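Dual specificity protein phosphatase 8 (Homo sapiens, PDB 4JMK) probably removes phosphate from phosphotyrosine, phosphoserine and phosphothreonine residues of proteins, and so negatively regulates mitogen-activated protein kinases. Local coordinates at residues Y31-S36 with E72-A77; D57-K62 with S126-F131. The protein carries 1 engineered substitution. One frame throughout, in Å; residues are numbered along the deposited sequence.

The chain runs from its N terminus through the first two strands to strand 29-34, the site of the first half of contact 1. It then passes through strand 50-52 and the loop 57-62, where contact 2 begins, before helix 67-79 returns to pack on strand 29-34 and closes contact 1. Contact 2 closes later, after helices 94-107 and 111-121, when 126-131 leads into helix 129-148. The two loops therefore cross. Contact 1 is buried and joins the central sheet to a helix; contact 2 lies at the surface, ties a loop beside the active site to the start of the last helix, and does not touch contact 1.

Contact 1 (Y31-S36 with E72-A77); sequences YVLNAS and EFIDKA
Tyr31 carries CG anti to its carbonyl carbon (chi1 -80°), while Phe73 holds CG anti to its backbone N, and the two rings meet between strand 31-34 and helix 72-77. They make an offset edge-to-face pair, the edge of Tyr31 toward the face of Phe73, with centroids 5.7 Å apart and planes at 60°. Tyr31 CD2 and Phe73 CZ come to 3.7 Å. One helical turn after Phe73, Ala77 CB lies over the centre of one tyrosine face, 3.8 Å above the ring plane, as a CH-pi contact. Phe73 also reaches the strand backbone, with CE2 at 3.4 Å from Val32 O. Leu33 and Phe73 run alongside in opposite senses, Leu33 CB packing on Phe73 CE2 at 3.9 Å. On the side of helix 94-107, Leu33 CD2 meets Ile74 CG1 at 4.2 Å, the two side chains set roughly perpendicular. No hydrogen bond spans the interface: it is apolar packing of an alpha/beta fold, with strand and helix almost antiparallel (169°). Helix 67-79 belongs to the beta-alpha-beta crossover from strand 50-52 to strand 83-87, and strand 29-34 lies between these two, hydrogen-bonded through Val32 to Met51 and through Tyr31 and Leu33 to Ile85. Met51 also touches Phe73, and helix 94-107 adjoins the contact, with Ile98 against Leu33 and Tyr102 against Ile74.

Contact 2 (D57-K62 with S126-F131); sequences DNYCEK and SPNFNF
Tyr59 and Asn130 bring the backbones together, their CA atoms 5.1 Å apart, where the irregular segment 57-62 bends over the start of helix 129-148. An Asx turn shapes the bend, Asn58 OD1 accepting from Cys60 N. Across from it, Asn128 is the N-cap of the helix, its OD1 accepting a weak bond from Asn130 N. Asn130 extends CG anti to its backbone N (chi1 168°), and its ND2 grips two loop carbonyls. The bond to Glu61 O is short and nearly straight, 2.7 Å with an N-H...O angle of 165°, in the carbonyl plane and on a lone pair; the bond from ND2 to Asn58 O is 3.1 Å. Gln134 NE2, farther along the helix, donates to both Glu61 O and Asn130 OD1. An alanine in place of Asn130 would probably leave Asn58 O without this donor and Glu61 O with just Gln134 NE2 of the two, weakening the helix's hold on the bend. The loop's position is consistent with that of the general-acid loop of cysteine-dependent phosphatases: the Asp57 side chain is about 7 Å from that of Ser88, an engineered residue at the predicted phosphocysteine position, and about 4 Å from a bound sulfate. Asp57 OD1 is hydrogen-bonded to Ser93 OG, which also bonds Asn128 N, and approaches Phe131 obliquely, 3.3 Å from CE1. Glu61 O lies at the edge of the same ring. Asn128 sets ND2 over a face of Phe131, toward its rim, and OD1 over one of Tyr59, 3.0 Å above the tyrosine plane, with amide and tyrosine planes 80° apart. Tyr59 and Phe129 run alongside, pointing the same way, Tyr59 CE2 touching Phe129 CB at 4.0 Å.

Contact 1 (Y31-S36 with E72-A77)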
# COMPACT_ATOMS: atom_id res chain seq x y z
N TYR A 31 -3.09 8.28 9.64
CA TYR A 31 -2.16 7.15 9.53
C TYR A 31 -1.36 7.23 8.23
O TYR A 31 -1.91 7.58 7.18
CB TYR A 31 -2.93 5.83 9.48
CG TYR A 31 -3.39 5.30 10.82
CD1 TYR A 31 -4.45 5.88 11.49
CD2 TYR A 31 -2.79 4.18 11.38
CE1 TYR A 31 -4.89 5.37 12.70
CE2 TYR A 31 -3.22 3.67 12.58
CZ TYR A 31 -4.26 4.27 13.23
OH TYR A 31 -4.69 3.76 14.44
N VAL A 32 -0.08 6.87 8.30
CA VAL A 32 0.82 6.91 7.14
C VAL A 32 1.67 5.65 7.03
O VAL A 32 2.37 5.26 7.98
CB VAL A 32 1.78 8.11 7.19
CG1 VAL A 32 2.84 8.01 6.06
CG2 VAL A 32 1.00 9.43 7.07
N LEU A 33 1.60 5.01 5.86
CA LEU A 33 2.48 3.90 5.52
C LEU A 33 3.44 4.39 4.44
O LEU A 33 3.04 4.68 3.32
CB LEU A 33 1.66 2.70 5.00
CG LEU A 33 2.39 1.39 4.73
CD1 LEU A 33 3.23 1.00 5.89
CD2 LEU A 33 1.38 0.28 4.41
N ASN A 34 4.71 4.50 4.82
CA ASN A 34 5.74 5.13 4.01
C ASN A 34 6.62 4.04 3.43
O ASN A 34 7.41 3.42 4.16
CB ASN A 34 6.55 6.04 4.94
CG ASN A 34 7.69 6.76 4.24
OD1 ASN A 34 8.21 6.31 3.22
ND2 ASN A 34 8.11 7.87 4.83
N ALA A 35 6.48 3.79 2.13
CA ALA A 35 7.23 2.71 1.48
C ALA A 35 8.44 3.30 0.79
O ALA A 35 8.44 3.49 -0.43
CB ALA A 35 6.34 1.99 0.47
N SER A 36 9.47 3.60 1.58
CA SER A 36 10.69 4.22 1.06
C SER A 36 11.74 4.26 2.15
O SER A 36 11.42 4.08 3.33
CB SER A 36 10.42 5.65 0.62
OG SER A 36 10.43 6.51 1.76
N GLU A 72 -1.64 -5.59 7.74
CA GLU A 72 -2.02 -5.48 9.14
C GLU A 72 -2.13 -4.01 9.60
O GLU A 72 -3.09 -3.62 10.28
CB GLU A 72 -0.99 -6.24 10.00
CG GLU A 72 -1.21 -6.18 11.50
CD GLU A 72 0.00 -6.66 12.29
OE1 GLU A 72 -0.07 -7.75 12.90
OE2 GLU A 72 1.03 -5.95 12.32
N PHE A 73 -1.15 -3.20 9.21
CA PHE A 73 -1.16 -1.77 9.54
C PHE A 73 -2.39 -1.08 8.96
O PHE A 73 -3.06 -0.29 9.64
CB PHE A 73 0.12 -1.11 9.01
CG PHE A 73 0.25 0.36 9.34
CD1 PHE A 73 0.54 0.78 10.64
CD2 PHE A 73 0.08 1.33 8.35
CE1 PHE A 73 0.67 2.14 10.95
CE2 PHE A 73 0.19 2.69 8.65
CZ PHE A 73 0.50 3.10 9.95
N ILE A 74 -2.68 -1.35 7.68
CA ILE A 74 -3.84 -0.75 7.03
C ILE A 74 -5.12 -1.19 7.74
O ILE A 74 -6.03 -0.37 7.96
CB ILE A 74 -3.90 -1.10 5.52
CG1 ILE A 74 -2.74 -0.42 4.78
CG2 ILE A 74 -5.27 -0.69 4.91
CD1 ILE A 74 -2.49 -0.98 3.39
N ASP A 75 -5.19 -2.46 8.14
CA ASP A 75 -6.36 -2.92 8.90
C ASP A 75 -6.45 -2.33 10.32
O ASP A 75 -7.55 -2.23 10.88
CB ASP A 75 -6.42 -4.45 8.92
CG ASP A 75 -6.86 -5.02 7.58
OD1 ASP A 75 -7.69 -4.36 6.90
OD2 ASP A 75 -6.39 -6.12 7.21
N LYS A 76 -5.32 -1.95 10.91
CA LYS A 76 -5.39 -1.28 12.21
C LYS A 76 -6.11 0.06 12.07
O LYS A 76 -6.92 0.43 12.92
CB LYS A 76 -4.01 -1.05 12.81
CG LYS A 76 -3.33 -2.31 13.30
CD LYS A 76 -2.02 -1.94 14.02
CE LYS A 76 -1.20 -3.16 14.40
NZ LYS A 76 0.15 -2.77 14.96
N ALA A 77 -5.82 0.78 10.98
CA ALA A 77 -6.53 2.03 10.68
C ALA A 77 -8.02 1.76 10.46
O ALA A 77 -8.88 2.45 11.04
CB ALA A 77 -5.91 2.72 9.46

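Contact 2 (D57-K62 with S126-F131)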
# COMPACT_ATOMS: atom_id res chain seq x y z
N ASP A 57 13.21 1.74 -4.94
CA ASP A 57 12.44 1.36 -6.13
C ASP A 57 13.35 0.81 -7.23
O ASP A 57 13.82 1.56 -8.09
CB ASP A 57 11.64 2.54 -6.68
CG ASP A 57 10.75 2.16 -7.85
OD1 ASP A 57 10.07 1.11 -7.78
OD2 ASP A 57 10.74 2.90 -8.86
N ASN A 58 13.59 -0.50 -7.22
CA ASN A 58 14.48 -1.09 -8.23
C ASN A 58 14.14 -2.53 -8.56
O ASN A 58 13.20 -3.09 -8.02
CB ASN A 58 15.96 -0.95 -7.83
CG ASN A 58 16.32 -1.77 -6.59
OD1 ASN A 58 16.17 -2.99 -6.57
ND2 ASN A 58 16.82 -1.09 -5.57
N TYR A 59 14.94 -3.13 -9.45
CA TYR A 59 14.61 -4.46 -9.96
C TYR A 59 15.05 -5.60 -9.05
O TYR A 59 14.69 -6.76 -9.28
CB TYR A 59 15.12 -4.63 -11.40
CG TYR A 59 14.25 -3.93 -12.44
CD1 TYR A 59 14.57 -2.66 -12.91
CD2 TYR A 59 13.09 -4.54 -12.93
CE1 TYR A 59 13.76 -2.02 -13.85
CE2 TYR A 59 12.28 -3.91 -13.87
CZ TYR A 59 12.62 -2.65 -14.32
OH TYR A 59 11.82 -2.02 -15.25
N CYS A 60 15.78 -5.28 -7.99
CA CYS A 60 16.27 -6.32 -7.08
C CYS A 60 15.75 -6.17 -5.65
O CYS A 60 15.97 -7.05 -4.82
CB CYS A 60 17.80 -6.34 -7.08
SG CYS A 60 18.51 -6.46 -8.73
N GLU A 61 15.07 -5.06 -5.36
CA GLU A 61 14.56 -4.84 -4.02
C GLU A 61 13.45 -5.83 -3.72
O GLU A 61 12.72 -6.31 -4.61
CB GLU A 61 14.06 -3.40 -3.85
CG GLU A 61 13.56 -3.08 -2.45
CD GLU A 61 14.67 -2.97 -1.42
OE1 GLU A 61 15.18 -1.85 -1.23
OE2 GLU A 61 15.03 -4.00 -0.80
N LYS A 62 13.30 -6.14 -2.45
CA LYS A 62 12.44 -7.21 -2.04
C LYS A 62 11.31 -6.70 -1.11
O LYS A 62 11.56 -6.16 -0.02
CB LYS A 62 13.34 -8.29 -1.42
CG LYS A 62 12.82 -9.70 -1.52
CD LYS A 62 13.12 -10.40 -0.20
CE LYS A 62 12.90 -9.42 0.97
NZ LYS A 62 11.63 -8.62 0.85
N SER A 126 2.64 2.64 -12.22
CA SER A 126 3.46 1.90 -13.17
C SER A 126 4.50 1.09 -12.42
O SER A 126 5.69 1.38 -12.52
CB SER A 126 4.17 2.88 -14.11
OG SER A 126 5.01 2.18 -15.01
N PRO A 127 4.05 0.09 -11.64
CA PRO A 127 5.00 -0.61 -10.77
C PRO A 127 6.06 -1.34 -11.58
O PRO A 127 5.76 -1.91 -12.65
CB PRO A 127 4.12 -1.61 -10.00
CG PRO A 127 2.70 -1.10 -10.17
CD PRO A 127 2.70 -0.49 -11.54
N ASN A 128 7.30 -1.31 -11.11
CA ASN A 128 8.35 -1.98 -11.85
C ASN A 128 8.06 -3.48 -11.85
O ASN A 128 7.34 -4.00 -10.98
CB ASN A 128 9.72 -1.65 -11.29
CG ASN A 128 10.27 -2.74 -10.43
OD1 ASN A 128 11.17 -3.48 -10.83
ND2 ASN A 128 9.73 -2.86 -9.23
N PHE A 129 8.58 -4.17 -12.85
CA PHE A 129 8.22 -5.57 -13.07
C PHE A 129 8.60 -6.46 -11.89
O PHE A 129 7.91 -7.44 -11.60
CB PHE A 129 8.91 -6.08 -14.33
CG PHE A 129 8.41 -5.44 -15.59
CD1 PHE A 129 9.30 -5.05 -16.59
CD2 PHE A 129 7.05 -5.26 -15.80
CE1 PHE A 129 8.84 -4.47 -17.76
CE2 PHE A 129 6.59 -4.68 -16.97
CZ PHE A 129 7.48 -4.28 -17.95
N ASN A 130 9.71 -6.13 -11.24
CA ASN A 130 10.15 -6.89 -10.07
C ASN A 130 9.06 -6.91 -8.98
O ASN A 130 8.75 -7.96 -8.42
CB ASN A 130 11.47 -6.30 -9.56
CG ASN A 130 11.87 -6.83 -8.19
OD1 ASN A 130 11.92 -8.04 -7.97
ND2 ASN A 130 12.16 -5.91 -7.26
N PHE A 131 8.46 -5.75 -8.70
CA PHE A 131 7.38 -5.70 -7.70
C PHE A 131 6.12 -6.40 -8.17
O PHE A 131 5.45 -7.10 -7.39
CB PHE A 131 7.06 -4.24 -7.32
CG PHE A 131 8.19 -3.55 -6.61
CD1 PHE A 131 8.31 -2.17 -6.65
CD2 PHE A 131 9.14 -4.29 -5.91
CE1 PHE A 131 9.37 -1.53 -6.01
CE2 PHE A 131 10.20 -3.66 -5.25
CZ PHE A 131 10.32 -2.28 -5.31